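Local atomic coordinates of xylose isomerase-like TIM barrel domain-containing protein (Thermus thermophilus, PDB entry 3AYV), a protein that binds zinc ions at the mouth of a TIM barrel and may act as a DNA-repair endonuclease or phosphodiesterase, though its function remains unproven. Residues H55-L63 with L73-L82; L179-N189 with L212-E223. One frame throughout, in Å; residues are numbered along the deposited sequence.

Interaction 1: H55-L63 with L73-L82. With ZN (zinc ion), chain E.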
loop_
_atom_site.group_PDB
_atom_site.type_symbol
_atom_site.label_atom_id
_atom_site.label_comp_id
_atom_site.label_asym_id
_atom_site.label_seq_id
_atom_site.Cartn_x
_atom_site.Cartn_y
_atom_site.Cartn_z
ATOM N N HIS A 55 -1.457 5.783 2.714
ATOM C CA HIS A 55 -1.458 5.400 1.291
ATOM C C HIS A 55 -1.476 6.684 0.489
ATOM O O HIS A 55 -2.388 7.505 0.624
ATOM C CB HIS A 55 -2.695 4.555 0.964
ATOM C CG HIS A 55 -2.558 3.792 -0.314
ATOM N ND1 HIS A 55 -2.270 4.401 -1.523
ATOM C CD2 HIS A 55 -2.626 2.465 -0.567
ATOM C CE1 HIS A 55 -2.178 3.474 -2.464
ATOM N NE2 HIS A 55 -2.404 2.295 -1.912
ATOM N N LEU A 56 -0.428 6.900 -0.313
ATOM C CA LEU A 56 -0.309 8.081 -1.136
ATOM C C LEU A 56 -1.349 8.041 -2.252
ATOM O O LEU A 56 -1.910 6.988 -2.519
ATOM C CB LEU A 56 1.111 8.203 -1.699
ATOM C CG LEU A 56 2.195 8.372 -0.629
ATOM C CD1 LEU A 56 3.558 8.266 -1.240
ATOM C CD2 LEU A 56 2.045 9.766 0.058
ATOM N N PRO A 57 -1.681 9.203 -2.825
ATOM C CA PRO A 57 -2.642 9.207 -3.950
ATOM C C PRO A 57 -2.187 8.262 -5.065
ATOM O O PRO A 57 -0.962 8.042 -5.229
ATOM C CB PRO A 57 -2.586 10.664 -4.433
ATOM C CG PRO A 57 -2.253 11.444 -3.128
ATOM C CD PRO A 57 -1.230 10.570 -2.483
ATOM N N PHE A 58 -3.147 7.710 -5.822
ATOM C CA PHE A 58 -2.797 6.825 -6.927
ATOM C C PHE A 58 -3.767 6.871 -8.114
ATOM O O PHE A 58 -3.374 6.500 -9.222
ATOM C CB PHE A 58 -2.690 5.370 -6.455
ATOM C CG PHE A 58 -3.998 4.789 -6.004
ATOM C CD1 PHE A 58 -4.803 4.057 -6.897
ATOM C CD2 PHE A 58 -4.438 4.974 -4.690
ATOM C CE1 PHE A 58 -6.015 3.532 -6.486
ATOM C CE2 PHE A 58 -5.667 4.445 -4.255
ATOM C CZ PHE A 58 -6.454 3.724 -5.152
ATOM N N TRP A 59 -5.028 7.224 -7.868
ATOM C CA TRP A 59 -6.016 7.137 -8.952
ATOM C C TRP A 59 -5.582 7.996 -10.135
ATOM O O TRP A 59 -5.354 9.194 -9.981
ATOM C CB TRP A 59 -7.416 7.548 -8.480
ATOM C CG TRP A 59 -8.155 6.484 -7.735
ATOM C CD1 TRP A 59 -8.557 6.536 -6.430
ATOM C CD2 TRP A 59 -8.602 5.217 -8.248
ATOM N NE1 TRP A 59 -9.236 5.386 -6.100
ATOM C CE2 TRP A 59 -9.253 4.549 -7.190
ATOM C CE3 TRP A 59 -8.477 4.569 -9.489
ATOM C CZ2 TRP A 59 -9.817 3.264 -7.338
ATOM C CZ3 TRP A 59 -9.037 3.281 -9.637
ATOM C CH2 TRP A 59 -9.694 2.651 -8.563
ATOM N N ASN A 60 -5.492 7.373 -11.325
ATOM C CA ASN A 60 -5.137 8.084 -12.557
ATOM C C ASN A 60 -3.770 8.743 -12.545
ATOM O O ASN A 60 -3.525 9.667 -13.303
ATOM C CB ASN A 60 -6.206 9.126 -12.903
ATOM C CG ASN A 60 -7.588 8.513 -13.018
ATOM O OD1 ASN A 60 -8.479 8.793 -12.200
ATOM N ND2 ASN A 60 -7.767 7.636 -14.019
ATOM N N LEU A 61 -2.875 8.267 -11.686
ATOM C CA LEU A 61 -1.530 8.824 -11.658
ATOM C C LEU A 61 -0.504 7.857 -12.240
ATOM O O LEU A 61 -0.646 6.644 -12.124
ATOM C CB LEU A 61 -1.121 9.163 -10.211
ATOM C CG LEU A 61 -2.080 10.128 -9.482
ATOM C CD1 LEU A 61 -1.611 10.405 -8.046
ATOM C CD2 LEU A 61 -2.318 11.432 -10.226
ATOM N N ASP A 62 0.549 8.421 -12.838
ATOM C CA ASP A 62 1.668 7.653 -13.351
ATOM C C ASP A 62 2.824 8.609 -13.645
ATOM O O ASP A 62 2.695 9.514 -14.496
ATOM C CB ASP A 62 1.258 6.889 -14.639
ATOM C CG ASP A 62 2.375 6.047 -15.184
ATOM O OD1 ASP A 62 3.388 5.849 -14.472
ATOM O OD2 ASP A 62 2.256 5.569 -16.338
ATOM N N LEU A 63 3.947 8.406 -12.950
ATOM C CA LEU A 63 5.160 9.186 -13.217
ATOM C C LEU A 63 5.659 9.034 -14.667
ATOM O O LEU A 63 6.378 9.910 -15.179
ATOM C CB LEU A 63 6.286 8.813 -12.232
ATOM C CG LEU A 63 6.058 9.241 -10.772
ATOM C CD1 LEU A 63 7.188 8.660 -9.900
ATOM C CD2 LEU A 63 6.027 10.798 -10.679
ATOM N N LEU A 73 1.432 16.325 -12.374
ATOM C CA LEU A 73 0.444 16.147 -11.311
ATOM C C LEU A 73 0.824 14.997 -10.354
ATOM O O LEU A 73 0.714 15.129 -9.107
ATOM C CB LEU A 73 -0.946 15.890 -11.920
ATOM C CG LEU A 73 -2.043 15.640 -10.874
ATOM C CD1 LEU A 73 -2.408 16.898 -10.005
ATOM C CD2 LEU A 73 -3.300 15.060 -11.539
ATOM N N THR A 74 1.266 13.880 -10.946
ATOM C CA THR A 74 1.658 12.692 -10.178
ATOM C C THR A 74 2.798 13.036 -9.210
ATOM O O THR A 74 2.735 12.702 -8.022
ATOM C CB THR A 74 2.097 11.521 -11.099
ATOM O OG1 THR A 74 0.999 11.185 -11.966
ATOM C CG2 THR A 74 2.419 10.273 -10.276
ATOM N N LEU A 75 3.818 13.702 -9.738
ATOM C CA LEU A 75 4.926 14.126 -8.885
ATOM C C LEU A 75 4.443 15.028 -7.745
ATOM O O LEU A 75 4.805 14.773 -6.578
ATOM C CB LEU A 75 6.043 14.784 -9.702
ATOM C CG LEU A 75 7.323 15.135 -8.926
ATOM C CD1 LEU A 75 7.927 13.869 -8.284
ATOM C CD2 LEU A 75 8.318 15.814 -9.889
ATOM N N ARG A 76 3.618 16.034 -8.063
ATOM C CA ARG A 76 3.060 16.937 -7.028
ATOM C C ARG A 76 2.244 16.181 -5.972
ATOM O O ARG A 76 2.383 16.440 -4.755
ATOM C CB ARG A 76 2.240 18.086 -7.646
ATOM C CG ARG A 76 3.056 19.111 -8.430
ATOM C CD ARG A 76 2.223 20.359 -8.878
ATOM N NE ARG A 76 1.001 20.091 -9.660
ATOM C CZ ARG A 76 0.958 19.996 -10.997
ATOM N NH1 ARG A 76 2.061 20.090 -11.727
ATOM N NH2 ARG A 76 -0.193 19.764 -11.607
ATOM N N ARG A 77 1.419 15.230 -6.423
ATOM C CA ARG A 77 0.602 14.403 -5.527
ATOM C C ARG A 77 1.445 13.550 -4.553
ATOM O O ARG A 77 1.119 13.457 -3.334
ATOM C CB ARG A 77 -0.331 13.487 -6.338
ATOM C CG ARG A 77 -1.493 14.223 -7.023
ATOM C CD ARG A 77 -2.570 14.561 -6.035
ATOM N NE ARG A 77 -3.773 15.155 -6.634
ATOM C CZ ARG A 77 -4.181 16.403 -6.444
ATOM N NH1 ARG A 77 -3.470 17.245 -5.688
ATOM N NH2 ARG A 77 -5.314 16.810 -6.996
ATOM N N LEU A 78 2.492 12.896 -5.075
ATOM C CA LEU A 78 3.347 12.076 -4.231
ATOM C C LEU A 78 4.127 12.931 -3.202
ATOM O O LEU A 78 4.171 12.591 -2.021
ATOM C CB LEU A 78 4.326 11.241 -5.068
ATOM C CG LEU A 78 3.632 10.214 -5.981
ATOM C CD1 LEU A 78 4.698 9.475 -6.761
ATOM C CD2 LEU A 78 2.796 9.211 -5.143
ATOM N N LEU A 79 4.701 14.028 -3.666
ATOM C CA LEU A 79 5.493 14.928 -2.796
ATOM C C LEU A 79 4.636 15.598 -1.705
ATOM O O LEU A 79 5.025 15.620 -0.520
ATOM C CB LEU A 79 6.240 15.956 -3.640
ATOM C CG LEU A 79 7.348 15.406 -4.559
ATOM C CD1 LEU A 79 7.878 16.547 -5.434
ATOM C CD2 LEU A 79 8.486 14.762 -3.764
ATOM N N PHE A 80 3.461 16.083 -2.080
ATOM C CA PHE A 80 2.569 16.711 -1.105
ATOM C C PHE A 80 2.029 15.687 -0.118
ATOM O O PHE A 80 2.009 15.932 1.105
ATOM C CB PHE A 80 1.445 17.500 -1.780
ATOM C CG PHE A 80 0.806 18.519 -0.860
ATOM C CD1 PHE A 80 1.605 19.317 -0.034
ATOM C CD2 PHE A 80 -0.566 18.649 -0.791
ATOM C CE1 PHE A 80 1.029 20.251 0.835
ATOM C CE2 PHE A 80 -1.156 19.594 0.071
ATOM C CZ PHE A 80 -0.367 20.381 0.875
ATOM N N GLY A 81 1.654 14.513 -0.635
ATOM C CA GLY A 81 1.218 13.402 0.199
ATOM C C GLY A 81 2.299 13.048 1.225
ATOM O O GLY A 81 1.977 12.751 2.389
ATOM N N LEU A 82 3.566 13.083 0.801
ATOM C CA LEU A 82 4.669 12.786 1.741
ATOM C C LEU A 82 4.752 13.874 2.827
ATOM O O LEU A 82 4.950 13.558 4.001
ATOM C CB LEU A 82 6.022 12.616 1.031
ATOM C CG LEU A 82 6.292 11.263 0.352
ATOM C CD1 LEU A 82 7.556 11.356 -0.480
ATOM C CD2 LEU A 82 6.367 10.071 1.352
HETATM ZN ZN ZN E . -2.728 0.218 -2.830
HETATM O O HOH W 1 -4.033 -0.529 -1.360
HETATM O O HOH W 2 -5.007 0.417 -3.732
#
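Arg77, whose side chain crosses that of Leu61 at about a right angle, with CB and CG against Leu61 CD1, turns its guanidinium along its own helix so that one face rests on Leu73 CD1, centred 3.9 Å from the plane. On the loop, Phe58 CE1 sits over the centre of one face of the Trp59 ring, and the Phe58 ring has Leu56 O at its edge, in plane. This is a beta-alpha unit of a TIM barrel: the chain leaving strand 52-55 runs back along helix 68-87.

His55 belongs to the barrel's metal centre. Its NE2 binds zinc at 2.3 Å, while ND1 donates in the ring plane to a lone pair of Leu56 O (2.8 Å), so both nitrogens fix the ring's rotation. His96, Glu136 and two waters complete the site.

The next residues seal the loop to the helix. Leu56 CD2 reaches Gly81 C at 3.5 Å; a CB on Gly81 would collide with this methyl, which makes glycine the fitting residue. Pro57 has CD where an N-H would be, so the loop brings no donor there, and CD packs against Arg77 O, already bonded to Gly81 N. Farther along, Leu63 CD1 and Leu78 CD1 meet tip to tip at 4.1 Å, an apolar match.

The Asp62 carboxylate is engaged by Arg111 and the Leu64 amide, while its backbone N-H serves the helix. Thr74 receives it: with OG1 anti to the carbonyl carbon (chi1 -59°), the hydroxyl bonds Val70 O and also accepts from Asp62 N at 2.9 Å, while CG2 lies 3.6 Å from Leu63 N.

Interaction 2: L179-N189 with L212-E223. With ZN (zinc ion), chain F.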
loop_
_atom_site.group_PDB
_atom_site.type_symbol
_atom_site.label_atom_id
_atom_site.label_comp_id
_atom_site.label_asym_id
_atom_site.label_seq_id
_atom_site.Cartn_x
_atom_site.Cartn_y
_atom_site.Cartn_z
ATOM N N LEU A 179 6.344 -12.872 -2.778
ATOM C CA LEU A 179 6.988 -12.989 -1.464
ATOM C C LEU A 179 8.523 -12.984 -1.547
ATOM O O LEU A 179 9.193 -12.545 -0.613
ATOM C CB LEU A 179 6.504 -14.268 -0.791
ATOM C CG LEU A 179 5.022 -14.173 -0.389
ATOM C CD1 LEU A 179 4.469 -15.530 0.106
ATOM C CD2 LEU A 179 4.821 -13.090 0.642
ATOM N N ALA A 180 9.053 -13.465 -2.672
ATOM C CA ALA A 180 10.508 -13.476 -2.902
ATOM C C ALA A 180 11.124 -12.069 -2.948
ATOM O O ALA A 180 12.351 -11.911 -2.840
ATOM C CB ALA A 180 10.863 -14.292 -4.155
ATOM N N LEU A 181 10.281 -11.041 -3.082
ATOM C CA LEU A 181 10.752 -9.646 -3.081
ATOM C C LEU A 181 10.919 -9.124 -1.662
ATOM O O LEU A 181 11.277 -7.971 -1.446
ATOM C CB LEU A 181 9.771 -8.742 -3.836
ATOM C CG LEU A 181 9.643 -8.910 -5.352
ATOM C CD1 LEU A 181 8.604 -7.913 -5.893
ATOM C CD2 LEU A 181 10.977 -8.682 -6.049
ATOM N N ALA A 182 10.571 -9.966 -0.693
ATOM C CA ALA A 182 10.785 -9.644 0.714
ATOM C C ALA A 182 9.935 -8.447 1.193
ATOM O O ALA A 182 10.453 -7.462 1.723
ATOM C CB ALA A 182 12.326 -9.464 1.017
ATOM N N PRO A 183 8.595 -8.544 1.037
ATOM C CA PRO A 183 7.753 -7.437 1.507
ATOM C C PRO A 183 7.914 -7.158 2.998
ATOM O O PRO A 183 7.866 -8.096 3.816
ATOM C CB PRO A 183 6.314 -7.923 1.217
ATOM C CG PRO A 183 6.412 -9.415 1.128
ATOM C CD PRO A 183 7.805 -9.700 0.562
ATOM N N GLU A 184 8.073 -5.894 3.351
ATOM C CA GLU A 184 8.120 -5.530 4.746
ATOM C C GLU A 184 6.750 -5.103 5.261
ATOM O O GLU A 184 6.588 -4.851 6.454
ATOM C CB GLU A 184 9.208 -4.473 5.007
ATOM C CG GLU A 184 8.933 -3.095 4.440
ATOM C CD GLU A 184 10.192 -2.259 4.322
ATOM O OE1 GLU A 184 10.238 -1.207 4.977
ATOM O OE2 GLU A 184 11.113 -2.647 3.566
ATOM N N HIS A 185 5.761 -5.078 4.354
ATOM C CA HIS A 185 4.460 -4.463 4.603
ATOM C C HIS A 185 3.500 -5.302 3.794
ATOM O O HIS A 185 3.772 -5.619 2.625
ATOM C CB HIS A 185 4.473 -3.036 4.053
ATOM C CG HIS A 185 3.586 -2.077 4.772
ATOM N ND1 HIS A 185 2.434 -1.568 4.209
ATOM C CD2 HIS A 185 3.705 -1.486 5.981
ATOM C CE1 HIS A 185 1.884 -0.700 5.040
ATOM N NE2 HIS A 185 2.631 -0.647 6.133
ATOM N N LEU A 186 2.398 -5.716 4.410
ATOM C CA LEU A 186 1.435 -6.543 3.689
ATOM C C LEU A 186 0.074 -5.910 3.685
ATOM O O LEU A 186 -0.390 -5.403 4.716
ATOM C CB LEU A 186 1.370 -7.975 4.246
ATOM C CG LEU A 186 2.604 -8.755 3.782
ATOM C CD1 LEU A 186 3.654 -8.761 4.880
ATOM C CD2 LEU A 186 2.271 -10.168 3.264
ATOM N N HIS A 187 -0.535 -5.893 2.503
ATOM C CA HIS A 187 -1.915 -5.459 2.352
ATOM C C HIS A 187 -2.773 -6.703 2.305
ATOM O O HIS A 187 -2.637 -7.527 1.399
ATOM C CB HIS A 187 -2.071 -4.626 1.082
ATOM C CG HIS A 187 -1.733 -3.183 1.270
ATOM N ND1 HIS A 187 -1.930 -2.242 0.285
ATOM C CD2 HIS A 187 -1.243 -2.507 2.339
ATOM C CE1 HIS A 187 -1.535 -1.056 0.718
ATOM N NE2 HIS A 187 -1.128 -1.186 1.967
ATOM N N LEU A 188 -3.640 -6.846 3.303
ATOM C CA LEU A 188 -4.394 -8.086 3.498
ATOM C C LEU A 188 -5.875 -7.929 3.249
ATOM O O LEU A 188 -6.491 -6.983 3.731
ATOM C CB LEU A 188 -4.205 -8.598 4.918
ATOM C CG LEU A 188 -2.760 -8.937 5.332
ATOM C CD1 LEU A 188 -2.848 -9.404 6.791
ATOM C CD2 LEU A 188 -2.209 -10.036 4.462
ATOM N N ASN A 189 -6.415 -8.864 2.482
ATOM C CA ASN A 189 -7.854 -9.024 2.296
ATOM C C ASN A 189 -8.058 -10.303 1.504
ATOM O O ASN A 189 -7.077 -11.007 1.257
ATOM C CB ASN A 189 -8.490 -7.784 1.624
ATOM C CG ASN A 189 -7.872 -7.448 0.273
ATOM O OD1 ASN A 189 -7.503 -8.337 -0.498
ATOM N ND2 ASN A 189 -7.752 -6.148 -0.014
ATOM N N LEU A 212 0.769 -17.196 4.918
ATOM C CA LEU A 212 0.920 -15.917 5.625
ATOM C C LEU A 212 1.646 -15.999 6.969
ATOM O O LEU A 212 2.244 -15.005 7.422
ATOM C CB LEU A 212 -0.441 -15.223 5.804
ATOM C CG LEU A 212 -0.487 -13.882 6.561
ATOM C CD1 LEU A 212 0.265 -12.756 5.814
ATOM C CD2 LEU A 212 -1.931 -13.497 6.777
ATOM N N ARG A 213 1.608 -17.167 7.604
ATOM C CA ARG A 213 2.146 -17.285 8.963
ATOM C C ARG A 213 3.592 -16.751 9.132
ATOM O O ARG A 213 3.860 -16.059 10.119
ATOM C CB ARG A 213 1.991 -18.708 9.539
ATOM C CG ARG A 213 2.030 -18.721 11.071
ATOM C CD ARG A 213 1.869 -20.121 11.631
ATOM N NE ARG A 213 1.213 -20.999 10.661
ATOM C CZ ARG A 213 -0.060 -21.372 10.727
ATOM N NH1 ARG A 213 -0.805 -20.950 11.734
ATOM N NH2 ARG A 213 -0.582 -22.165 9.794
ATOM N N PRO A 214 4.505 -17.033 8.170
ATOM C CA PRO A 214 5.868 -16.491 8.347
ATOM C C PRO A 214 5.957 -14.972 8.432
ATOM O O PRO A 214 6.965 -14.457 8.904
ATOM C CB PRO A 214 6.632 -17.023 7.122
ATOM C CG PRO A 214 5.886 -18.238 6.713
ATOM C CD PRO A 214 4.427 -17.884 6.972
ATOM N N TYR A 215 4.909 -14.258 8.007
ATOM C CA TYR A 215 4.941 -12.779 7.882
ATOM C C TYR A 215 4.221 -12.041 8.991
ATOM O O TYR A 215 4.110 -10.827 8.979
ATOM C CB TYR A 215 4.415 -12.363 6.475
ATOM C CG TYR A 215 5.243 -13.005 5.394
ATOM C CD1 TYR A 215 6.422 -12.406 4.957
ATOM C CD2 TYR A 215 4.897 -14.241 4.859
ATOM C CE1 TYR A 215 7.214 -13.003 4.002
ATOM C CE2 TYR A 215 5.693 -14.849 3.910
ATOM C CZ TYR A 215 6.847 -14.213 3.481
ATOM O OH TYR A 215 7.643 -14.811 2.536
ATOM N N LEU A 216 3.763 -12.776 9.997
ATOM C CA LEU A 216 2.979 -12.180 11.082
ATOM C C LEU A 216 3.727 -11.182 11.972
ATOM O O LEU A 216 3.106 -10.463 12.763
ATOM C CB LEU A 216 2.316 -13.279 11.934
ATOM C CG LEU A 216 1.282 -14.113 11.170
ATOM C CD1 LEU A 216 0.670 -15.174 12.063
ATOM C CD2 LEU A 216 0.175 -13.250 10.569
ATOM N N ASP A 217 5.052 -11.125 11.825
ATOM C CA ASP A 217 5.869 -10.165 12.566
ATOM C C ASP A 217 6.092 -8.851 11.787
ATOM O O ASP A 217 6.746 -7.920 12.300
ATOM C CB ASP A 217 7.214 -10.803 12.983
ATOM C CG ASP A 217 8.008 -11.367 11.794
ATOM O OD1 ASP A 217 7.420 -11.745 10.745
ATOM O OD2 ASP A 217 9.247 -11.451 11.914
ATOM N N ARG A 218 5.532 -8.790 10.572
ATOM C CA ARG A 218 5.574 -7.606 9.707
ATOM C C ARG A 218 4.321 -6.753 9.891
ATOM O O ARG A 218 3.301 -7.220 10.419
ATOM C CB ARG A 218 5.651 -8.027 8.232
ATOM C CG ARG A 218 7.058 -8.133 7.629
ATOM C CD ARG A 218 7.799 -9.362 8.075
ATOM N NE ARG A 218 8.731 -9.843 7.055
ATOM C CZ ARG A 218 9.225 -11.072 7.023
ATOM N NH1 ARG A 218 8.888 -11.951 7.970
ATOM N NH2 ARG A 218 10.060 -11.430 6.056
ATOM N N THR A 219 4.389 -5.505 9.445
ATOM C CA THR A 219 3.224 -4.640 9.496
ATOM C C THR A 219 2.195 -5.189 8.513
ATOM O O THR A 219 2.535 -5.508 7.365
ATOM C CB THR A 219 3.569 -3.185 9.198
ATOM O OG1 THR A 219 4.539 -2.729 10.155
ATOM C CG2 THR A 219 2.320 -2.304 9.305
ATOM N N MET A 220 0.959 -5.332 8.997
ATOM C CA MET A 220 -0.144 -5.844 8.207
ATOM C C MET A 220 -1.287 -4.840 8.209
ATOM O O MET A 220 -1.680 -4.331 9.268
ATOM C CB MET A 220 -0.588 -7.190 8.748
ATOM C CG MET A 220 0.397 -8.309 8.443
ATOM S SD MET A 220 -0.009 -9.758 9.400
ATOM C CE MET A 220 0.316 -9.141 11.063
ATOM N N VAL A 221 -1.790 -4.529 7.011
ATOM C CA VAL A 221 -2.836 -3.544 6.856
ATOM C C VAL A 221 -4.074 -4.285 6.361
ATOM O O VAL A 221 -4.024 -4.978 5.355
ATOM C CB VAL A 221 -2.480 -2.454 5.799
ATOM C CG1 VAL A 221 -3.671 -1.478 5.644
ATOM C CG2 VAL A 221 -1.243 -1.686 6.219
ATOM N N LEU A 222 -5.163 -4.168 7.095
ATOM C CA LEU A 222 -6.417 -4.761 6.670
ATOM C C LEU A 222 -7.085 -3.800 5.692
ATOM O O LEU A 222 -7.622 -2.763 6.073
ATOM C CB LEU A 222 -7.327 -5.054 7.871
ATOM C CG LEU A 222 -6.696 -6.004 8.896
ATOM C CD1 LEU A 222 -7.644 -6.181 10.082
ATOM C CD2 LEU A 222 -6.386 -7.359 8.250
ATOM N N GLU A 223 -7.018 -4.162 4.420
ATOM C CA GLU A 223 -7.606 -3.384 3.350
ATOM C C GLU A 223 -8.966 -3.995 3.054
ATOM O O GLU A 223 -9.166 -4.662 2.043
ATOM C CB GLU A 223 -6.689 -3.455 2.154
ATOM C CG GLU A 223 -5.508 -2.540 2.400
ATOM C CD GLU A 223 -5.088 -1.874 1.178
ATOM O OE1 GLU A 223 -4.910 -0.619 1.184
ATOM O OE2 GLU A 223 -4.935 -2.645 0.207
HETATM ZN ZN ZN F . -3.305 -2.939 -1.581
HETATM O O HOH W 3 7.402 -4.793 9.117
HETATM O O HOH W 1 -4.033 -0.529 -1.360
HETATM O O HOH W 4 -5.622 -2.618 -2.202
#
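His187 (chi1 -85°) and Glu223 both carry CG anti to the carbonyl carbon, and a bend at chi2 (-143°) swings the Glu223 carboxylate over one face of the His187 ring, CD 3.3 Å above its plane. The two groups meet on a metal: His187 ND1 and Glu223 OE2 each bind zinc at 2.4 Å, with Glu136, Asp162 and two waters. Glu27, hydrogen-bonded to His187 NE2, holds the ring at its other nitrogen.

These are the last two parallel strands of the TIM barrel, 185-188 and 219-222, joined by alternating bonds such as Leu188 N to Val221 O (2.8 Å). On the face shared by His185, His187, Thr219 and Val221, the His185 ring lies obliquely against the methyls Thr219 CG2 and Val221 CG2. Putting an alanine in place of His185 would probably leave both methyls without this partner and open a gap beside Val94.

The other face is apolar. Leu188 CD1 packs on Met220 CB at 3.7 Å and CD2 on Leu212, whereas Leu186 CD1 meets Tyr215 CB, and Leu179 CD2 makes a CH-pi contact over one face of the Tyr215 ring. Beyond the strands, Asn189 ND2 donates to a lone pair of Glu223 O at 2.9 Å, tying down the metal ligand's backbone.

Overall arrangement
Both interactions belong to one barrel but lie on opposite sides of the chain's centre, about 23 Å apart between centres. Interaction 2 is the buried one, joining neighbouring strands by regular backbone bonds, with a metal-binding face and an apolar face. Interaction 1 is only partly buried and joins a loop to a helix, chiefly through leucines, with a single hydrogen bond across it. They meet at the metal centre, where His55 CD2 packs against His187 CE1 at 3.9 Å. Water 1 binds the zinc ions of both contacts, and Glu136 is a ligand of each, so distant strands converge on one polynuclear site.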